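Long-range contacts in fructose-bisphosphate aldolase (Slackia heliotrinireducens, PDB 4MOZ), which belongs to the DeoC/LacD family of aldolases and is built on an eight-stranded parallel TIM barrel: residues Q32-L37 / I291-Y296; P2-D7 / N26-T31; R36-A41 / G75-M80. One frame throughout, in Å; residues are numbered along the deposited sequence. Where two conformers were deposited one is given.

The three contacts cluster at the start of the TIM barrel. Interaction 2 lays the N-terminal arm, residues 2-7, along the end of helix 20-30. The turn leaving that helix meets helix 278-294, the one element from late in the chain, in interaction 1 and leads into strand 37-41, which pairs with strand 79-82 in interaction 3. The centre of interaction 1 lies about 10 Å from those of the other two, themselves about 13 Å apart. Gly33 N bonds to Met28 O and Gly33 O to Ile4 N, joining interactions 1 and 2; Gln32 NE2 bonds to Cys77 O of interaction 3. Arm, first strands and the helix after the last strand thus meet in one region.

Interaction 1 (Q32-L37 / I291-Y296); sequences QGTGRL and ITLADY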
loop_
_atom_site.group_PDB
_atom_site.type_symbol
_atom_site.label_atom_id
_atom_site.label_comp_id
_atom_site.label_asym_id
_atom_site.label_seq_id
_atom_site.Cartn_x
_atom_site.Cartn_y
_atom_site.Cartn_z
ATOM N N GLN C 32 3.264 28.571 -26.727
ATOM C CA GLN C 32 3.906 29.763 -27.290
ATOM C C GLN C 32 2.876 30.801 -27.751
ATOM O O GLN C 32 3.054 31.466 -28.770
ATOM C CB GLN C 32 4.877 29.386 -28.424
ATOM C CG GLN C 32 5.983 28.413 -28.021
ATOM C CD GLN C 32 7.064 29.042 -27.155
ATOM O OE1 GLN C 32 6.926 30.167 -26.667
ATOM N NE2 GLN C 32 8.153 28.309 -26.960
ATOM N N GLY C 33 1.794 30.923 -26.985
ATOM C CA GLY C 33 0.732 31.884 -27.272
ATOM C C GLY C 33 -0.097 31.558 -28.501
ATOM O O GLY C 33 -0.742 32.442 -29.063
ATOM N N THR C 34 -0.089 30.291 -28.915
ATOM C CA THR C 34 -0.793 29.875 -30.127
ATOM C C THR C 34 -1.985 28.952 -29.876
ATOM O O THR C 34 -2.864 28.833 -30.727
ATOM C CB THR C 34 0.139 29.152 -31.119
ATOM O OG1 THR C 34 0.410 27.822 -30.653
ATOM C CG2 THR C 34 1.443 29.925 -31.317
ATOM N N GLY C 35 -2.003 28.284 -28.727
ATOM C CA GLY C 35 -3.012 27.260 -28.447
ATOM C C GLY C 35 -2.622 25.901 -29.007
ATOM O O GLY C 35 -3.367 24.932 -28.874
ATOM N N ARG C 36 -1.452 25.831 -29.636
ATOM C CA ARG C 36 -0.943 24.591 -30.224
ATOM C C ARG C 36 0.282 24.113 -29.449
ATOM O O ARG C 36 1.120 24.921 -29.046
ATOM C CB ARG C 36 -0.570 24.811 -31.693
ATOM C CG ARG C 36 -1.730 25.170 -32.611
ATOM C CD ARG C 36 -2.129 24.003 -33.502
ATOM N NE ARG C 36 -3.064 24.426 -34.544
ATOM C CZ ARG C 36 -2.718 24.814 -35.770
ATOM N NH1 ARG C 36 -1.443 24.834 -36.147
ATOM N NH2 ARG C 36 -3.658 25.182 -36.627
ATOM N N LEU C 37 0.396 22.804 -29.249
ATOM C CA LEU C 37 1.507 22.271 -28.466
ATOM C C LEU C 37 2.551 21.560 -29.314
ATOM O O LEU C 37 2.280 20.503 -29.893
ATOM C CB LEU C 37 1.012 21.339 -27.349
ATOM C CG LEU C 37 2.087 20.759 -26.414
ATOM C CD1 LEU C 37 2.737 21.846 -25.569
ATOM C CD2 LEU C 37 1.513 19.665 -25.526
ATOM N N ILE C 291 5.206 24.736 -38.898
ATOM C CA ILE C 291 3.893 24.158 -39.187
ATOM C C ILE C 291 2.948 24.343 -37.999
ATOM O O ILE C 291 1.850 24.872 -38.152
ATOM C CB ILE C 291 3.982 22.660 -39.550
ATOM C CG1 ILE C 291 4.686 22.484 -40.899
ATOM C CG2 ILE C 291 2.595 22.026 -39.581
ATOM C CD1 ILE C 291 5.031 21.048 -41.241
ATOM N N THR C 292 3.410 23.936 -36.819
ATOM C CA THR C 292 2.570 23.836 -35.628
ATOM C C THR C 292 2.158 25.192 -35.057
ATOM O O THR C 292 0.994 25.397 -34.718
ATOM C CB THR C 292 3.279 22.994 -34.551
ATOM O OG1 THR C 292 3.733 21.771 -35.143
ATOM C CG2 THR C 292 2.352 22.679 -33.383
ATOM N N LEU C 293 3.112 26.112 -34.962
ATOM C CA LEU C 293 2.872 27.406 -34.319
ATOM C C LEU C 293 2.569 28.552 -35.293
ATOM O O LEU C 293 1.858 29.498 -34.936
ATOM C CB LEU C 293 4.057 27.779 -33.418
ATOM C CG LEU C 293 4.541 26.706 -32.432
ATOM C CD1 LEU C 293 5.877 27.093 -31.809
ATOM C CD2 LEU C 293 3.500 26.430 -31.356
ATOM N N ALA C 294 3.104 28.458 -36.512
ATOM C CA ALA C 294 3.023 29.556 -37.488
ATOM C C ALA C 294 2.274 29.227 -38.791
ATOM O O ALA C 294 2.213 30.059 -39.697
ATOM C CB ALA C 294 4.416 30.095 -37.791
ATOM N N ASP C 295 1.723 28.018 -38.885
ATOM C CA ASP C 295 0.813 27.633 -39.979
ATOM C C ASP C 295 1.450 27.426 -41.359
ATOM O O ASP C 295 0.735 27.382 -42.370
ATOM C CB ASP C 295 -0.352 28.628 -40.084
ATOM C CG ASP C 295 -1.129 28.753 -38.790
ATOM O OD1 ASP C 295 -1.779 27.763 -38.394
ATOM O OD2 ASP C 295 -1.077 29.838 -38.165
ATOM N N TYR C 296 2.775 27.291 -41.410
ATOM C CA TYR C 296 3.483 27.062 -42.676
ATOM C C TYR C 296 2.900 25.903 -43.477
ATOM O O TYR C 296 2.431 24.916 -42.903
ATOM C CB TYR C 296 4.961 26.752 -42.428
ATOM C CG TYR C 296 5.874 27.943 -42.227
ATOM C CD1 TYR C 296 5.476 29.044 -41.464
ATOM C CD2 TYR C 296 7.162 27.945 -42.764
ATOM C CE1 TYR C 296 6.323 30.122 -41.267
ATOM C CE2 TYR C 296 8.019 29.017 -42.566
ATOM C CZ TYR C 296 7.594 30.103 -41.820
ATOM O OH TYR C 296 8.437 31.171 -41.619
#
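The guanidinium of Arg36 meets the end of helix 278-294 with the backbone oxygens of Ile291 and Thr292 at its edge, while Asp295 OD1 approaches obliquely; side chains of Pro2, Ile259 and Tyr260 also pack on this arginine. The contact joins the loop before the first strand of the TIM barrel to the C-terminal end of the helix that follows the last strand. Arg36 NH1 gives a bent hydrogen bond to Thr292 O (2.9 Å, 136° at the hydrogen), with the oxygen tilted 24° out of the guanidinium plane. The aliphatic part of the arginine lies against the same carbonyl, CB at 3.5 Å from Thr292 O. The ion pair is long, 3.6 Å from Arg36 NH2 to Asp295 OD1, and the carboxylate is turned 85° from the guanidinium; OD1 is also bonded to Tyr260 OH. A positive charge beside carbonyls at a helix end would be expected to be favourable.

Leu293 supplies the apolar part, its two methyls dividing the loop between them. CD1 touches Gln32 CG, whereas Leu293 CD2 touches both Thr34 OG1 (3.5 Å) and Arg36 O (3.6 Å). Gln32, with positive phi, ends helix 20-30 in a Schellman motif, and its NE2 turns off to Cys77 O. Thr34, besides bonding to Thr31 O, closes an ST turn, in which its OG1 accepts from Arg36 N at 2.9 Å.

Interaction 2 (P2-D7 / N26-T31); sequences PKITRD and NYMKAT
Ile4 and Met28, a selenomethionine, slide past each other in opposite directions, so that the branch of one lies alongside the selenoether of the other. Ile4 leads with its longer arm: CG1 stands between the backbone N and the carbonyl carbon (chi1 56°), and CD1 beyond it reaches Met28 SE at 3.8 Å. Met28 leaves the helix with CG beside its backbone N, then bends at both chi2 and chi3. The folded chain leads back to the backbone of the N-terminal arm, where CE touches Ile4 O at 3.5 Å and comes near Arg6 N. The selenium is thereby set against the isoleucine, and the terminal methyl against the peptide groups that follow it.

Tyr27 closes one flank. Its ring offers an edge, not a face, and Ile4 CD1 lies near the ring plane at 4.3 Å from CE1. Helix 20-30, which carries both residues, precedes the first strand of the TIM barrel and lies across the N-terminal ends of the strands: Ala30 packs on Val79, and Asn26 and Lys29 on Val139. The N-terminal arm therefore lies over a helix that itself caps the foot of the barrel.

At the helix end Thr31 turns its hydroxyl back one turn, donating to Tyr27 O at 2.7 Å. That oxygen also accepts from Thr31 N, and the two donors reach it from opposite faces of the carbonyl plane. Further along the arm Arg6 rests its CG against CG of Met28, while its guanidinium extends beyond the contact to form salt bridges through NH1 with Asp25 and through NH2 with Glu21. Ile4 N, for its part, is bonded to Gly33 O just past the helix.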
loop_
_atom_site.group_PDB
_atom_site.type_symbol
_atom_site.label_atom_id
_atom_site.label_comp_id
_atom_site.label_asym_id
_atom_site.label_seq_id
_atom_site.Cartn_x
_atom_site.Cartn_y
_atom_site.Cartn_z
ATOM N N PRO C 2 -1.050 29.749 -35.323
ATOM C CA PRO C 2 -2.128 30.636 -34.887
ATOM C C PRO C 2 -1.678 31.576 -33.776
ATOM O O PRO C 2 -0.502 31.596 -33.409
ATOM C CB PRO C 2 -3.188 29.668 -34.332
ATOM C CG PRO C 2 -2.835 28.327 -34.874
ATOM C CD PRO C 2 -1.346 28.335 -35.045
ATOM N N LYS C 3 -2.620 32.354 -33.257
ATOM C CA LYS C 3 -2.394 33.157 -32.069
ATOM C C LYS C 3 -3.653 33.198 -31.220
ATOM O O LYS C 3 -4.758 33.341 -31.744
ATOM C CB LYS C 3 -1.963 34.573 -32.440
ATOM C CG LYS C 3 -1.627 35.443 -31.241
ATOM C CD LYS C 3 -1.030 36.772 -31.663
ATOM C CE LYS C 3 -0.976 37.735 -30.489
ATOM N NZ LYS C 3 -2.303 38.358 -30.236
ATOM N N ILE C 4 -3.475 33.056 -29.910
ATOM C CA ILE C 4 -4.554 33.227 -28.945
ATOM C C ILE C 4 -4.140 34.286 -27.922
ATOM O O ILE C 4 -2.949 34.531 -27.717
ATOM C CB ILE C 4 -4.912 31.904 -28.226
ATOM C CG1 ILE C 4 -3.676 31.291 -27.550
ATOM C CG2 ILE C 4 -5.539 30.914 -29.203
ATOM C CD1 ILE C 4 -3.984 30.363 -26.391
ATOM N N THR C 5 -5.124 34.924 -27.304
ATOM C CA THR C 5 -4.871 35.843 -26.198
ATOM C C THR C 5 -5.141 35.114 -24.882
ATOM O O THR C 5 -5.704 34.015 -24.883
ATOM C CB THR C 5 -5.767 37.092 -26.282
ATOM O OG1 THR C 5 -7.142 36.688 -26.336
ATOM C CG2 THR C 5 -5.433 37.914 -27.524
ATOM N N ARG C 6 -4.741 35.726 -23.769
ATOM C CA ARG C 6 -4.968 35.150 -22.445
ATOM C C ARG C 6 -6.442 34.832 -22.205
ATOM O O ARG C 6 -6.771 33.747 -21.725
ATOM C CB ARG C 6 -4.448 36.080 -21.352
ATOM C CG ARG C 6 -2.937 36.215 -21.312
ATOM C CD ARG C 6 -2.503 37.098 -20.154
ATOM N NE ARG C 6 -2.736 36.475 -18.849
ATOM C CZ ARG C 6 -1.873 35.670 -18.232
ATOM N NH1 ARG C 6 -0.711 35.369 -18.798
ATOM N NH2 ARG C 6 -2.176 35.157 -17.045
ATOM N N ASP C 7 -7.320 35.770 -22.566
ATOM C CA ASP C 7 -8.770 35.616 -22.396
ATOM C C ASP C 7 -9.370 34.432 -23.158
ATOM O O ASP C 7 -10.446 33.949 -22.812
ATOM C CB ASP C 7 -9.496 36.907 -22.792
ATOM C CG ASP C 7 -9.242 38.050 -21.816
ATOM O OD1 ASP C 7 -8.290 37.973 -21.009
ATOM O OD2 ASP C 7 -9.999 39.042 -21.860
ATOM N N ASN C 26 1.158 29.416 -17.850
ATOM C CA ASN C 26 1.755 28.147 -18.272
ATOM C C ASN C 26 1.191 27.617 -19.585
ATOM O O ASN C 26 1.923 27.040 -20.396
ATOM C CB ASN C 26 1.640 27.100 -17.163
ATOM C CG ASN C 26 2.567 27.389 -15.993
ATOM O OD1 ASN C 26 3.697 27.851 -16.178
ATOM N ND2 ASN C 26 2.097 27.111 -14.780
ATOM N N TYR C 27 -0.107 27.821 -19.789
ATOM C CA TYR C 27 -0.752 27.438 -21.036
ATOM C C TYR C 27 -0.222 28.283 -22.202
ATOM O O TYR C 27 0.040 27.758 -23.288
ATOM C CB TYR C 27 -2.264 27.585 -20.920
ATOM C CG TYR C 27 -3.022 26.812 -21.968
ATOM C CD1 TYR C 27 -3.247 27.347 -23.236
ATOM C CD2 TYR C 27 -3.522 25.540 -21.690
ATOM C CE1 TYR C 27 -3.948 26.633 -24.197
ATOM C CE2 TYR C 27 -4.221 24.821 -22.641
ATOM C CZ TYR C 27 -4.431 25.369 -23.889
ATOM O OH TYR C 27 -5.123 24.650 -24.832
HETATM N N MSE C 28 -0.060 29.584 -21.961
HETATM C CA MSE C 28 0.511 30.499 -22.957
HETATM C C MSE C 28 1.967 30.153 -23.271
HETATM O O MSE C 28 2.356 30.129 -24.437
HETATM C CB MSE C 28 0.399 31.961 -22.502
HETATM C CG MSE C 28 -1.027 32.494 -22.426
HETATM SE SE MSE C 28 -1.892 32.668 -24.173
HETATM C CE MSE C 28 -1.019 34.314 -24.770
ATOM N N LYS C 29 2.763 29.879 -22.237
ATOM C CA LYS C 29 4.154 29.477 -22.430
ATOM C C LYS C 29 4.245 28.182 -23.236
ATOM O O LYS C 29 4.940 28.120 -24.250
ATOM C CB LYS C 29 4.861 29.298 -21.092
ATOM C CG LYS C 29 5.323 30.577 -20.418
ATOM C CD LYS C 29 6.033 30.214 -19.124
ATOM C CE LYS C 29 6.148 31.388 -18.171
ATOM N NZ LYS C 29 6.697 30.917 -16.868
ATOM N N ALA C 30 3.520 27.158 -22.787
ATOM C CA ALA C 30 3.582 25.828 -23.397
ATOM C C ALA C 30 3.195 25.836 -24.868
ATOM O O ALA C 30 3.805 25.135 -25.675
ATOM C CB ALA C 30 2.714 24.848 -22.630
ATOM N N THR C 31 2.180 26.628 -25.206
ATOM C CA THR C 31 1.690 26.716 -26.583
ATOM C C THR C 31 2.298 27.899 -27.351
ATOM O O THR C 31 1.901 28.187 -28.487
ATOM C CB THR C 31 0.150 26.802 -26.632
ATOM O OG1 THR C 31 -0.287 27.997 -25.975
ATOM C CG2 THR C 31 -0.494 25.586 -25.965
#

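Interaction 3 (R36-A41 / G75-M80); sequences RLMLFA and GVCGVM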
loop_
_atom_site.group_PDB
_atom_site.type_symbol
_atom_site.label_atom_id
_atom_site.label_comp_id
_atom_site.label_asym_id
_atom_site.label_seq_id
_atom_site.Cartn_x
_atom_site.Cartn_y
_atom_site.Cartn_z
ATOM N N ARG C 36 -1.452 25.831 -29.636
ATOM C CA ARG C 36 -0.943 24.591 -30.224
ATOM C C ARG C 36 0.282 24.113 -29.449
ATOM O O ARG C 36 1.120 24.921 -29.046
ATOM C CB ARG C 36 -0.570 24.811 -31.693
ATOM C CG ARG C 36 -1.730 25.170 -32.611
ATOM C CD ARG C 36 -2.129 24.003 -33.502
ATOM N NE ARG C 36 -3.064 24.426 -34.544
ATOM C CZ ARG C 36 -2.718 24.814 -35.770
ATOM N NH1 ARG C 36 -1.443 24.834 -36.147
ATOM N NH2 ARG C 36 -3.658 25.182 -36.627
ATOM N N LEU C 37 0.396 22.804 -29.249
ATOM C CA LEU C 37 1.507 22.271 -28.466
ATOM C C LEU C 37 2.551 21.560 -29.314
ATOM O O LEU C 37 2.280 20.503 -29.893
ATOM C CB LEU C 37 1.012 21.339 -27.349
ATOM C CG LEU C 37 2.087 20.759 -26.414
ATOM C CD1 LEU C 37 2.737 21.846 -25.569
ATOM C CD2 LEU C 37 1.513 19.665 -25.526
HETATM N N MSE C 38 3.740 22.154 -29.378
HETATM C CA MSE C 38 4.908 21.504 -29.964
HETATM C C MSE C 38 5.724 20.937 -28.810
HETATM O O MSE C 38 6.376 21.684 -28.078
HETATM C CB MSE C 38 5.734 22.499 -30.791
HETATM C CG MSE C 38 6.820 21.868 -31.659
HETATM SE SE MSE C 38 8.278 21.051 -30.629
HETATM C CE MSE C 38 9.552 20.746 -32.084
ATOM N N LEU C 39 5.667 19.618 -28.641
ATOM C CA LEU C 39 6.339 18.944 -27.532
ATOM C C LEU C 39 7.604 18.220 -27.988
ATOM O O LEU C 39 7.557 17.351 -28.864
ATOM C CB LEU C 39 5.376 17.971 -26.829
ATOM C CG LEU C 39 5.885 17.235 -25.578
ATOM C CD1 LEU C 39 4.771 17.045 -24.560
ATOM C CD2 LEU C 39 6.541 15.897 -25.914
ATOM N N PHE C 40 8.729 18.589 -27.386
ATOM C CA PHE C 40 9.996 17.910 -27.621
ATOM C C PHE C 40 10.195 16.863 -26.520
ATOM O O PHE C 40 10.456 17.196 -25.355
ATOM C CB PHE C 40 11.135 18.937 -27.678
ATOM C CG PHE C 40 12.511 18.344 -27.864
ATOM C CD1 PHE C 40 12.717 17.219 -28.664
ATOM C CD2 PHE C 40 13.616 18.946 -27.262
ATOM C CE1 PHE C 40 13.986 16.689 -28.833
ATOM C CE2 PHE C 40 14.894 18.424 -27.434
ATOM C CZ PHE C 40 15.077 17.293 -28.220
ATOM N N ALA C 41 10.042 15.595 -26.907
ATOM C CA ALA C 41 10.108 14.471 -25.979
ATOM C C ALA C 41 11.548 14.020 -25.726
ATOM O O ALA C 41 12.266 13.632 -26.653
ATOM C CB ALA C 41 9.257 13.314 -26.492
ATOM N N GLY C 75 16.924 25.423 -30.732
ATOM C CA GLY C 75 15.793 25.226 -31.626
ATOM C C GLY C 75 14.573 25.976 -31.133
ATOM O O GLY C 75 14.653 26.776 -30.201
ATOM N N VAL C 76 13.438 25.726 -31.771
ATOM C CA VAL C 76 12.177 26.313 -31.337
ATOM C C VAL C 76 11.251 25.170 -30.962
ATOM O O VAL C 76 10.936 24.314 -31.796
ATOM C CB VAL C 76 11.538 27.228 -32.419
ATOM C CG1 VAL C 76 10.204 27.789 -31.937
ATOM C CG2 VAL C 76 12.475 28.372 -32.785
ATOM N N CYS C 77 10.849 25.149 -29.693
ATOM C CA CYS C 77 9.960 24.121 -29.153
ATOM C C CYS C 77 8.938 24.779 -28.234
ATOM O O CYS C 77 9.166 25.889 -27.748
ATOM C CB CYS C 77 10.756 23.077 -28.356
ATOM S SG CYS C 77 12.220 22.390 -29.174
ATOM N N GLY C 78 7.813 24.102 -28.006
ATOM C CA GLY C 78 6.810 24.567 -27.052
ATOM C C GLY C 78 7.265 24.190 -25.658
ATOM O O GLY C 78 7.555 25.064 -24.833
ATOM N N VAL C 79 7.330 22.881 -25.404
ATOM C CA VAL C 79 7.858 22.348 -24.148
ATOM C C VAL C 79 8.912 21.263 -24.379
ATOM O O VAL C 79 8.877 20.546 -25.388
ATOM C CB VAL C 79 6.755 21.767 -23.218
ATOM C CG1 VAL C 79 5.747 22.834 -22.816
ATOM C CG2 VAL C 79 6.058 20.569 -23.853
HETATM N N MSE C 80 9.858 21.171 -23.452
HETATM C CA MSE C 80 10.753 20.032 -23.399
HETATM C C MSE C 80 10.278 19.130 -22.277
HETATM O O MSE C 80 10.222 19.549 -21.118
HETATM C CB MSE C 80 12.190 20.471 -23.143
HETATM C CG MSE C 80 13.158 19.306 -23.057
HETATM SE SE MSE C 80 14.904 19.874 -22.448
HETATM C CE MSE C 80 15.786 18.140 -22.365
#
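Leu39 and Phe40 lie beside Val79 and Met80 in register, as the first two parallel strands of the TIM barrel, joined through helix 66-74 by a beta-alpha-beta crossover. Here the packing is tight. Phe40 N gives a nearly straight hydrogen bond to Val79 O (2.8 Å, 168° at the hydrogen), and Val79 N a more bent one to Met38 O (3.1 Å, 154°). Gly78 N approaches Met38 O at 2.8 Å in a weak bond, at a point where a CB would run into that oxygen. Val79 CG2, placed between its backbone N and the carbonyl carbon, fits against Leu39 CG at 3.8 Å. The side chain of Leu37 crosses that of Val79 at about a right angle, Leu37 CD1 touching Val79 CG2 (4.0 Å). These three residues point to the barrel interior; Phe40 and Met80 point the other way, to helix 66-74.

Toward Val76 and Cys77, which are partly exposed, the pairing gives way to looser side-chain contacts. Met38, a selenomethionine bent at chi2 (-67°), lays SE against Cys77 CA at 3.8 Å and brings CE to Val76 O. In the conformer given, Cys77 SG stands obliquely to the Phe40 ring, 5.0 Å from its centre.

Two N-H groups on one carbonyl, Met38 O, fix where the second strand begins; with apolar side chains on both faces, the polar interactions of this buried pairing are those of the main chain.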